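Long-range contacts in inactive dihydroorotase-like domain (Chaetomium thermophilum, PDB 5NNL), which is an inactive dihydroorotase-like domain of the amidohydrolase type, a barrel of alternating strands and helices with an added strand extension, of uncertain role: residues T79-N84 against F102-D107; A117-W122 against H147-H152; E283-R288 against K307-R312. All coordinates share one frame; numbering follows the deposited sequence.

The three contacts follow one another along the chain, each closing before the next opens. Contacts 1 and 2 lie on the same side of the chain's centre, their centres about 15 Å apart, and both involve helix 111-121: residues 102-107 precede it and its last turn forms half of contact 2. They meet where His118 NE2 probably bonds to Thr81 O. Contact 3 is on the opposite side, its centre about 43 Å from that of contact 1 and 40 Å from that of contact 2. There strands 281-291 and 305-315 extend from strand 3-11, so barrel wall and extension are held by quite different kinds of contact.

Contact 1: residues T79-N84 against F102-D107; sequences TATSDN and FNHLSD
Thr79 and His104 form the close end of this contact, the methyl CG2 of the threonine resting on one face of the imidazole ring. It sits 3.6 Å above the ring plane, displaced toward the rim, and comes within 3.7 Å of His104 CD2, a CH-pi contact. The methyl lies anti to the backbone N of Thr79, while OG1, on another branch, bonds to Ile53 O; a threonine suits the place because it can serve a ring and a carbonyl at once. The ring is steadied from its other end: His104 ND1 donates to Asn103 OD1 at 3.1 Å, a nearly straight bond (167°) lying close to the ring plane, which limits rotation of the imidazole. At the root of the side chain, His104 CB approaches Ala80 O at 3.6 Å.

The two segments are loops that follow neighbouring parallel strands, 73-79 and 98-100, of the amidohydrolase-type barrel, each leading on to a helix, so the contact joins them at the C-terminal ends of those strands. Leu105 fills the interior between them: its CD2 lies 3.8 Å from Thr81 C, against the backbone, and the leucine also touches Gln114 of helix 111-121, which covers this side.

Toward solvent the fit is looser. Thr81 CG2 only reaches the edge of the imidazole, 4.2 Å from His104 CD2. Farther along, two small serines meet through their CB atoms, Ser82 CB and Ser106 CB being 3.9 Å apart, while Ser106 OG turns to Asn108 N of its own loop.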
loop_
_atom_site.group_PDB
_atom_site.type_symbol
_atom_site.label_atom_id
_atom_site.label_comp_id
_atom_site.label_asym_id
_atom_site.label_seq_id
_atom_site.Cartn_x
_atom_site.Cartn_y
_atom_site.Cartn_z
ATOM N N THR A 79 3.815 -13.310 -4.710
ATOM C CA THR A 79 2.732 -13.350 -5.682
ATOM C C THR A 79 2.320 -14.782 -5.991
ATOM O O THR A 79 3.167 -15.662 -6.177
ATOM C CB THR A 79 3.162 -12.675 -6.983
ATOM O OG1 THR A 79 3.903 -11.489 -6.684
ATOM C CG2 THR A 79 1.959 -12.320 -7.836
ATOM N N ALA A 80 1.014 -15.000 -6.073
ATOM C CA ALA A 80 0.490 -16.290 -6.482
ATOM C C ALA A 80 0.489 -16.402 -8.001
ATOM O O ALA A 80 0.317 -15.416 -8.722
ATOM C CB ALA A 80 -0.927 -16.489 -5.942
ATOM N N THR A 81 0.686 -17.626 -8.481
ATOM C CA THR A 81 0.607 -17.936 -9.902
ATOM C C THR A 81 -0.166 -19.239 -10.044
ATOM O O THR A 81 -0.751 -19.744 -9.079
ATOM C CB THR A 81 1.998 -18.026 -10.551
ATOM O OG1 THR A 81 2.680 -19.199 -10.089
ATOM C CG2 THR A 81 2.834 -16.789 -10.243
ATOM N N SER A 82 -0.159 -19.787 -11.262
ATOM C CA SER A 82 -0.940 -20.984 -11.560
ATOM C C SER A 82 -0.360 -22.224 -10.883
ATOM O O SER A 82 -1.111 -23.100 -10.434
ATOM C CB SER A 82 -1.011 -21.190 -13.074
ATOM O OG SER A 82 0.014 -20.482 -13.748
ATOM N N ASP A 83 0.969 -22.322 -10.805
ATOM C CA ASP A 83 1.651 -23.497 -10.267
ATOM C C ASP A 83 2.520 -23.159 -9.057
ATOM O O ASP A 83 3.460 -23.899 -8.748
ATOM C CB ASP A 83 2.502 -24.154 -11.356
ATOM C CG ASP A 83 3.279 -23.144 -12.177
ATOM O OD1 ASP A 83 3.241 -23.230 -13.422
ATOM O OD2 ASP A 83 3.907 -22.248 -11.578
ATOM N N ASN A 84 2.216 -22.060 -8.363
ATOM C CA ASN A 84 3.043 -21.540 -7.278
ATOM C C ASN A 84 2.728 -22.144 -5.917
ATOM O O ASN A 84 3.629 -22.248 -5.076
ATOM C CB ASN A 84 2.857 -20.024 -7.166
ATOM C CG ASN A 84 4.065 -19.244 -7.641
ATOM O OD1 ASN A 84 4.757 -19.655 -8.575
ATOM N ND2 ASN A 84 4.325 -18.108 -7.001
ATOM N N PHE A 102 -5.315 -11.912 -10.403
ATOM C CA PHE A 102 -5.962 -12.839 -11.324
ATOM C C PHE A 102 -5.402 -12.777 -12.741
ATOM O O PHE A 102 -5.701 -13.667 -13.546
ATOM C CB PHE A 102 -7.468 -12.581 -11.354
ATOM C CG PHE A 102 -8.225 -13.323 -10.292
ATOM C CD1 PHE A 102 -8.994 -14.425 -10.619
ATOM C CD2 PHE A 102 -8.159 -12.926 -8.968
ATOM C CE1 PHE A 102 -9.693 -15.111 -9.651
ATOM C CE2 PHE A 102 -8.855 -13.610 -7.990
ATOM C CZ PHE A 102 -9.625 -14.705 -8.333
ATOM N N ASN A 103 -4.595 -11.765 -13.064
ATOM C CA ASN A 103 -3.952 -11.696 -14.371
ATOM C C ASN A 103 -2.723 -12.592 -14.469
ATOM O O ASN A 103 -2.231 -12.823 -15.578
ATOM C CB ASN A 103 -3.568 -10.243 -14.692
ATOM C CG ASN A 103 -2.629 -9.644 -13.660
ATOM O OD1 ASN A 103 -2.446 -10.201 -12.581
ATOM N ND2 ASN A 103 -2.035 -8.500 -13.984
ATOM N N HIS A 104 -2.218 -13.100 -13.342
ATOM C CA HIS A 104 -1.100 -14.038 -13.347
ATOM C C HIS A 104 -1.528 -15.472 -13.633
ATOM O O HIS A 104 -0.660 -16.333 -13.809
ATOM C CB HIS A 104 -0.370 -14.015 -11.998
ATOM C CG HIS A 104 0.626 -12.905 -11.860
ATOM N ND1 HIS A 104 0.309 -11.583 -12.089
ATOM C CD2 HIS A 104 1.933 -12.921 -11.505
ATOM C CE1 HIS A 104 1.379 -10.834 -11.886
ATOM N NE2 HIS A 104 2.377 -11.621 -11.531
ATOM N N LEU A 105 -2.826 -15.748 -13.682
ATOM C CA LEU A 105 -3.327 -17.111 -13.652
ATOM C C LEU A 105 -3.583 -17.639 -15.058
ATOM O O LEU A 105 -3.780 -16.883 -16.014
ATOM C CB LEU A 105 -4.601 -17.185 -12.808
ATOM C CG LEU A 105 -4.449 -16.602 -11.399
ATOM C CD1 LEU A 105 -5.707 -16.828 -10.579
ATOM C CD2 LEU A 105 -3.244 -17.186 -10.684
ATOM N N SER A 106 -3.572 -18.963 -15.168
ATOM C CA SER A 106 -3.704 -19.634 -16.450
ATOM C C SER A 106 -5.154 -19.645 -16.923
ATOM O O SER A 106 -6.095 -19.668 -16.124
ATOM C CB SER A 106 -3.189 -21.072 -16.346
ATOM O OG SER A 106 -3.451 -21.798 -17.533
ATOM N N ASP A 107 -5.323 -19.632 -18.243
ATOM C CA ASP A 107 -6.632 -19.802 -18.856
ATOM C C ASP A 107 -6.956 -21.260 -19.147
ATOM O O ASP A 107 -8.080 -21.557 -19.565
ATOM C CB ASP A 107 -6.714 -18.990 -20.153
ATOM C CG ASP A 107 -6.232 -17.564 -19.975
ATOM O OD1 ASP A 107 -5.001 -17.346 -19.982
ATOM O OD2 ASP A 107 -7.082 -16.663 -19.815
#

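Contact 2: residues A117-W122 against H147-H152; sequences AHFDAW and HNRRIH
Where helix 111-121 ends beside the loop that enters barrel strand 151-153, Phe119 reaches into a pocket lined by His147, Arg149 and Ile151. Its CB lies over one face of the imidazole, 3.9 Å above the plane and displaced toward the rim, a CH-pi contact. The two rings meet obliquely, with planes 36° apart. Phe119 CE2 packs on the aliphatic Arg149 CD at 3.7 Å, and CZ of the same phenyl approaches Ile151 CD1 at 4.4 Å; Ile140 of helix 134-146 also touches the phenylalanine. A large apolar ring suits a place between two helices and a strand of the barrel wall.

His147 is the residue before Asn148, whose positive phi closes the Schellman motif ending helix 134-146; its ring lies against the neighbouring helix. There Asp120 OD1 lies at the imidazole edge, 3.2 Å from His147 CE1, while His147 NE2 bonds to Glu116 OE1; two nearby acids could favour a protonated ring.

Arg149 CG lies between the backbone N and the carbonyl carbon (chi1 63°), and the chain then bends twice. Arg149 NE donates to Arg150 O at 2.7 Å, in the carbonyl plane and on a lone pair, helping to hold the buried guanidinium. Arg149 NH1 lies at the indole edge, 3.8 Å from Trp122 CD1. A water bridges Arg149 NH1 and Trp122 O, and Arg149 NH2 shares Lys126 O with Trp122 NE1.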
loop_
_atom_site.group_PDB
_atom_site.type_symbol
_atom_site.label_atom_id
_atom_site.label_comp_id
_atom_site.label_asym_id
_atom_site.label_seq_id
_atom_site.Cartn_x
_atom_site.Cartn_y
_atom_site.Cartn_z
ATOM N N ALA A 117 -6.132 -23.700 -4.673
ATOM C CA ALA A 117 -4.911 -24.399 -4.286
ATOM C C ALA A 117 -4.122 -23.589 -3.264
ATOM O O ALA A 117 -3.705 -24.115 -2.225
ATOM C CB ALA A 117 -4.064 -24.690 -5.528
ATOM N N HIS A 118 -3.929 -22.295 -3.532
ATOM C CA HIS A 118 -3.232 -21.436 -2.579
ATOM C C HIS A 118 -3.978 -21.362 -1.253
ATOM O O HIS A 118 -3.364 -21.428 -0.182
ATOM C CB HIS A 118 -3.051 -20.040 -3.174
ATOM C CG HIS A 118 -2.191 -20.011 -4.398
ATOM N ND1 HIS A 118 -0.829 -19.796 -4.347
ATOM C CD2 HIS A 118 -2.496 -20.167 -5.707
ATOM C CE1 HIS A 118 -0.335 -19.822 -5.572
ATOM N NE2 HIS A 118 -1.326 -20.044 -6.416
ATOM N N PHE A 119 -5.308 -21.228 -1.301
ATOM C CA PHE A 119 -6.092 -21.233 -0.070
ATOM C C PHE A 119 -5.898 -22.523 0.721
ATOM O O PHE A 119 -5.981 -22.512 1.955
ATOM C CB PHE A 119 -7.573 -21.026 -0.387
ATOM C CG PHE A 119 -7.990 -19.589 -0.405
ATOM C CD1 PHE A 119 -7.676 -18.777 -1.478
ATOM C CD2 PHE A 119 -8.702 -19.054 0.650
ATOM C CE1 PHE A 119 -8.061 -17.457 -1.497
ATOM C CE2 PHE A 119 -9.092 -17.736 0.639
ATOM C CZ PHE A 119 -8.773 -16.933 -0.436
ATOM N N ASP A 120 -5.651 -23.641 0.031
ATOM C CA ASP A 120 -5.367 -24.906 0.706
ATOM C C ASP A 120 -3.938 -24.981 1.239
ATOM O O ASP A 120 -3.701 -25.616 2.274
ATOM C CB ASP A 120 -5.612 -26.075 -0.249
ATOM C CG ASP A 120 -7.053 -26.163 -0.707
ATOM O OD1 ASP A 120 -7.949 -25.755 0.061
ATOM O OD2 ASP A 120 -7.290 -26.644 -1.833
ATOM N N ALA A 121 -2.979 -24.356 0.553
ATOM C CA ALA A 121 -1.565 -24.475 0.887
ATOM C C ALA A 121 -1.051 -23.350 1.779
ATOM O O ALA A 121 0.036 -23.483 2.352
ATOM C CB ALA A 121 -0.733 -24.513 -0.398
ATOM N N TRP A 122 -1.796 -22.257 1.917
ATOM C CA TRP A 122 -1.299 -21.086 2.630
ATOM C C TRP A 122 -1.822 -21.067 4.065
ATOM O O TRP A 122 -2.984 -21.409 4.300
ATOM C CB TRP A 122 -1.730 -19.810 1.903
ATOM C CG TRP A 122 -1.190 -18.531 2.475
ATOM C CD1 TRP A 122 -1.852 -17.655 3.282
ATOM C CD2 TRP A 122 0.115 -17.974 2.266
ATOM N NE1 TRP A 122 -1.042 -16.589 3.590
ATOM C CE2 TRP A 122 0.173 -16.763 2.981
ATOM C CE3 TRP A 122 1.240 -18.385 1.544
ATOM C CZ2 TRP A 122 1.312 -15.959 2.999
ATOM C CZ3 TRP A 122 2.371 -17.585 1.562
ATOM C CH2 TRP A 122 2.397 -16.386 2.285
ATOM N N HIS A 147 -13.592 -21.146 3.364
ATOM C CA HIS A 147 -12.525 -21.550 4.268
ATOM C C HIS A 147 -12.586 -20.819 5.600
ATOM O O HIS A 147 -11.720 -21.038 6.451
ATOM C CB HIS A 147 -11.163 -21.321 3.612
ATOM C CG HIS A 147 -10.941 -22.150 2.386
ATOM N ND1 HIS A 147 -10.321 -23.380 2.422
ATOM C CD2 HIS A 147 -11.267 -21.930 1.091
ATOM C CE1 HIS A 147 -10.268 -23.879 1.199
ATOM N NE2 HIS A 147 -10.834 -23.019 0.373
ATOM N N ASN A 148 -13.593 -19.970 5.796
ATOM C CA ASN A 148 -13.756 -19.195 7.024
ATOM C C ASN A 148 -12.436 -18.562 7.458
ATOM O O ASN A 148 -11.974 -18.735 8.588
ATOM C CB ASN A 148 -14.333 -20.057 8.143
ATOM C CG ASN A 148 -14.739 -19.235 9.348
ATOM O OD1 ASN A 148 -15.311 -18.155 9.217
ATOM N ND2 ASN A 148 -14.421 -19.733 10.526
ATOM N N ARG A 149 -11.824 -17.820 6.540
ATOM C CA ARG A 149 -10.595 -17.094 6.818
ATOM C C ARG A 149 -10.722 -15.677 6.266
ATOM O O ARG A 149 -11.734 -15.309 5.661
ATOM C CB ARG A 149 -9.377 -17.826 6.236
ATOM C CG ARG A 149 -9.354 -17.963 4.714
ATOM C CD ARG A 149 -7.937 -17.816 4.197
ATOM N NE ARG A 149 -7.390 -16.511 4.564
ATOM C CZ ARG A 149 -6.120 -16.277 4.885
ATOM N NH1 ARG A 149 -5.228 -17.261 4.894
ATOM N NH2 ARG A 149 -5.740 -15.048 5.208
ATOM N N ARG A 150 -9.681 -14.879 6.480
ATOM C CA ARG A 150 -9.696 -13.464 6.144
ATOM C C ARG A 150 -9.230 -13.240 4.711
ATOM O O ARG A 150 -8.430 -14.007 4.170
ATOM C CB ARG A 150 -8.800 -12.673 7.101
ATOM C CG ARG A 150 -9.109 -12.888 8.575
ATOM C CD ARG A 150 -8.156 -12.102 9.469
ATOM N NE ARG A 150 -8.339 -10.655 9.335
ATOM C CZ ARG A 150 -8.603 -9.811 10.333
ATOM N NH1 ARG A 150 -8.712 -10.233 11.587
ATOM N NH2 ARG A 150 -8.751 -8.520 10.072
ATOM N N ILE A 151 -9.741 -12.172 4.102
ATOM C CA ILE A 151 -9.303 -11.727 2.784
ATOM C C ILE A 151 -9.270 -10.206 2.779
ATOM O O ILE A 151 -10.170 -9.554 3.318
ATOM C CB ILE A 151 -10.221 -12.257 1.662
ATOM C CG1 ILE A 151 -9.697 -11.844 0.285
ATOM C CG2 ILE A 151 -11.635 -11.752 1.850
ATOM C CD1 ILE A 151 -8.417 -12.539 -0.123
ATOM N N HIS A 152 -8.233 -9.640 2.164
ATOM C CA HIS A 152 -8.080 -8.197 2.040
ATOM C C HIS A 152 -8.043 -7.821 0.567
ATOM O O HIS A 152 -7.278 -8.405 -0.207
ATOM C CB HIS A 152 -6.807 -7.702 2.730
ATOM C CG HIS A 152 -6.643 -6.213 2.686
ATOM N ND1 HIS A 152 -7.279 -5.370 3.571
ATOM C CD2 HIS A 152 -5.933 -5.418 1.851
ATOM C CE1 HIS A 152 -6.957 -4.119 3.292
ATOM N NE2 HIS A 152 -6.141 -4.121 2.253
HETATM O O HOH W 1 -5.084 -19.770 3.955
#

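Contact 3: residues E283-R288 against K307-R312; sequences EIELDR and KGVVQR
Glu283 and Arg312 make the first backbone pair of this contact, with Glu283 N donating to Arg312 O at 2.8 Å, nearly straight. The carbonyl of Glu283 is gripped twice in return, by Gln311 N at 2.7 Å from Glu283 O and by Arg312 N at 3.2 Å from the same oxygen. Two residues thus face one, a classic beta bulge, and the register shifts by one before Ile284 pairs with Val310. Past it the antiparallel pattern resumes: Glu285 N bonds to Val309 O at 2.9 Å, and Val309 N returns to Glu285 O.

Side chains sort onto the two faces. Ile284 and Val310 share one, where the branched Ile284 also meets Leu247 of helix 242-251. Glu283, Glu285, Val309 and Arg312 lie on the other. Arg288, coming from beyond the corner of the chain, crosses Val309 obliquely with its aliphatic part, Arg288 CD 3.7 Å from Val309 CG2. Its CG is anti to the backbone N (chi1 -169°) and the chain stays extended as far as NE; Arg288 NH1 forms a salt bridge with Glu285 OE2 at 3.5 Å. Glu283 and Gln311 stack their flat ends, the planes 15° apart, and Glu283 has a long salt bridge to Arg312.

These strands, 281-291 and 305-315, belong to the extension beside the barrel, continuing antiparallel from strand 3-11, to which Ile284 is bonded through Ile4.

At the far end the chain turns a corner in a type I turn from Glu285 to Arg288. Gly308 N closes onto Arg288 O at 3.1 Å. At the phi and psi that Gly308 adopts, a CB would be jammed against the preceding carbonyl oxygen. Asp287, in the turn, forms a salt bridge with Arg2.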
loop_
_atom_site.group_PDB
_atom_site.type_symbol
_atom_site.label_atom_id
_atom_site.label_comp_id
_atom_site.label_asym_id
_atom_site.label_seq_id
_atom_site.Cartn_x
_atom_site.Cartn_y
_atom_site.Cartn_z
ATOM N N GLU A 283 5.347 13.870 14.116
ATOM C CA GLU A 283 4.785 15.153 14.512
ATOM C C GLU A 283 4.457 15.948 13.258
ATOM O O GLU A 283 5.324 16.135 12.396
ATOM C CB GLU A 283 5.752 15.940 15.398
ATOM C CG GLU A 283 5.175 17.253 15.922
ATOM C CD GLU A 283 6.139 18.002 16.828
ATOM O OE1 GLU A 283 7.367 17.878 16.620
ATOM O OE2 GLU A 283 5.666 18.707 17.747
ATOM N N ILE A 284 3.216 16.421 13.168
ATOM C CA ILE A 284 2.683 17.023 11.952
ATOM C C ILE A 284 2.128 18.401 12.277
ATOM O O ILE A 284 1.326 18.554 13.206
ATOM C CB ILE A 284 1.594 16.134 11.322
ATOM C CG1 ILE A 284 2.229 14.855 10.773
ATOM C CG2 ILE A 284 0.863 16.862 10.206
ATOM C CD1 ILE A 284 1.365 13.662 10.917
ATOM N N GLU A 285 2.553 19.399 11.508
ATOM C CA GLU A 285 1.947 20.728 11.531
ATOM C C GLU A 285 0.778 20.677 10.554
ATOM O O GLU A 285 0.933 20.862 9.346
ATOM C CB GLU A 285 2.978 21.793 11.179
ATOM C CG GLU A 285 4.059 21.936 12.258
ATOM C CD GLU A 285 5.381 22.498 11.753
ATOM O OE1 GLU A 285 6.040 23.231 12.520
ATOM O OE2 GLU A 285 5.776 22.199 10.606
ATOM N N LEU A 286 -0.409 20.397 11.095
ATOM C CA LEU A 286 -1.574 20.096 10.267
ATOM C C LEU A 286 -1.997 21.285 9.413
ATOM O O LEU A 286 -2.533 21.100 8.315
ATOM C CB LEU A 286 -2.722 19.644 11.167
ATOM C CG LEU A 286 -4.087 19.407 10.527
ATOM C CD1 LEU A 286 -4.002 18.344 9.449
ATOM C CD2 LEU A 286 -5.090 19.014 11.595
ATOM N N ASP A 287 -1.762 22.508 9.891
ATOM C CA ASP A 287 -2.235 23.714 9.226
ATOM C C ASP A 287 -1.184 24.386 8.358
ATOM O O ASP A 287 -1.513 25.348 7.657
ATOM C CB ASP A 287 -2.729 24.729 10.263
ATOM C CG ASP A 287 -4.182 24.527 10.633
ATOM O OD1 ASP A 287 -4.988 24.190 9.736
ATOM O OD2 ASP A 287 -4.515 24.714 11.822
ATOM N N ARG A 288 0.059 23.926 8.391
ATOM C CA ARG A 288 1.106 24.585 7.626
ATOM C C ARG A 288 0.933 24.279 6.143
ATOM O O ARG A 288 0.862 23.112 5.744
ATOM C CB ARG A 288 2.481 24.140 8.109
ATOM C CG ARG A 288 3.604 24.980 7.535
ATOM C CD ARG A 288 4.957 24.569 8.067
ATOM N NE ARG A 288 6.031 25.216 7.318
ATOM C CZ ARG A 288 7.312 24.865 7.376
ATOM N NH1 ARG A 288 7.701 23.861 8.152
ATOM N NH2 ARG A 288 8.209 25.520 6.653
ATOM N N LYS A 307 -1.876 21.187 2.761
ATOM C CA LYS A 307 -1.588 21.388 4.172
ATOM C C LYS A 307 -1.138 20.079 4.809
ATOM O O LYS A 307 -1.573 18.993 4.415
ATOM C CB LYS A 307 -2.810 21.937 4.911
ATOM C CG LYS A 307 -3.294 23.263 4.346
ATOM C CD LYS A 307 -3.788 24.213 5.421
ATOM C CE LYS A 307 -4.212 25.539 4.808
ATOM N NZ LYS A 307 -4.500 26.596 5.822
ATOM N N GLY A 308 -0.258 20.196 5.797
ATOM C CA GLY A 308 0.255 19.037 6.497
ATOM C C GLY A 308 1.733 18.823 6.259
ATOM O O GLY A 308 2.128 18.137 5.310
ATOM N N VAL A 309 2.562 19.407 7.119
ATOM C CA VAL A 309 4.011 19.271 7.037
ATOM C C VAL A 309 4.460 18.275 8.095
ATOM O O VAL A 309 4.033 18.351 9.254
ATOM C CB VAL A 309 4.707 20.633 7.214
ATOM C CG1 VAL A 309 6.212 20.464 7.430
ATOM C CG2 VAL A 309 4.451 21.512 5.994
ATOM N N VAL A 310 5.313 17.336 7.692
ATOM C CA VAL A 310 5.888 16.350 8.606
ATOM C C VAL A 310 7.023 17.042 9.359
ATOM O O VAL A 310 8.146 17.144 8.863
ATOM C CB VAL A 310 6.374 15.104 7.865
ATOM C CG1 VAL A 310 6.965 14.099 8.841
ATOM C CG2 VAL A 310 5.234 14.481 7.083
ATOM N N GLN A 311 6.733 17.513 10.572
ATOM C CA GLN A 311 7.710 18.309 11.307
ATOM C C GLN A 311 8.863 17.446 11.804
ATOM O O GLN A 311 10.027 17.855 11.731
ATOM C CB GLN A 311 7.028 19.031 12.472
ATOM C CG GLN A 311 7.987 19.734 13.437
ATOM C CD GLN A 311 7.261 20.503 14.535
ATOM O OE1 GLN A 311 6.072 20.291 14.780
ATOM N NE2 GLN A 311 7.978 21.401 15.200
ATOM N N ARG A 312 8.566 16.251 12.305
ATOM C CA ARG A 312 9.606 15.399 12.858
ATOM C C ARG A 312 9.139 13.953 12.843
ATOM O O ARG A 312 7.996 13.660 13.200
ATOM C CB ARG A 312 9.961 15.818 14.288
ATOM C CG ARG A 312 11.088 14.998 14.910
ATOM C CD ARG A 312 11.242 15.246 16.404
ATOM N NE ARG A 312 9.986 15.045 17.123
ATOM C CZ ARG A 312 9.883 14.634 18.384
ATOM N NH1 ARG A 312 10.965 14.352 19.103
ATOM N NH2 ARG A 312 8.681 14.494 18.929
HETATM O O HOH W 2 -5.505 25.876 7.929
#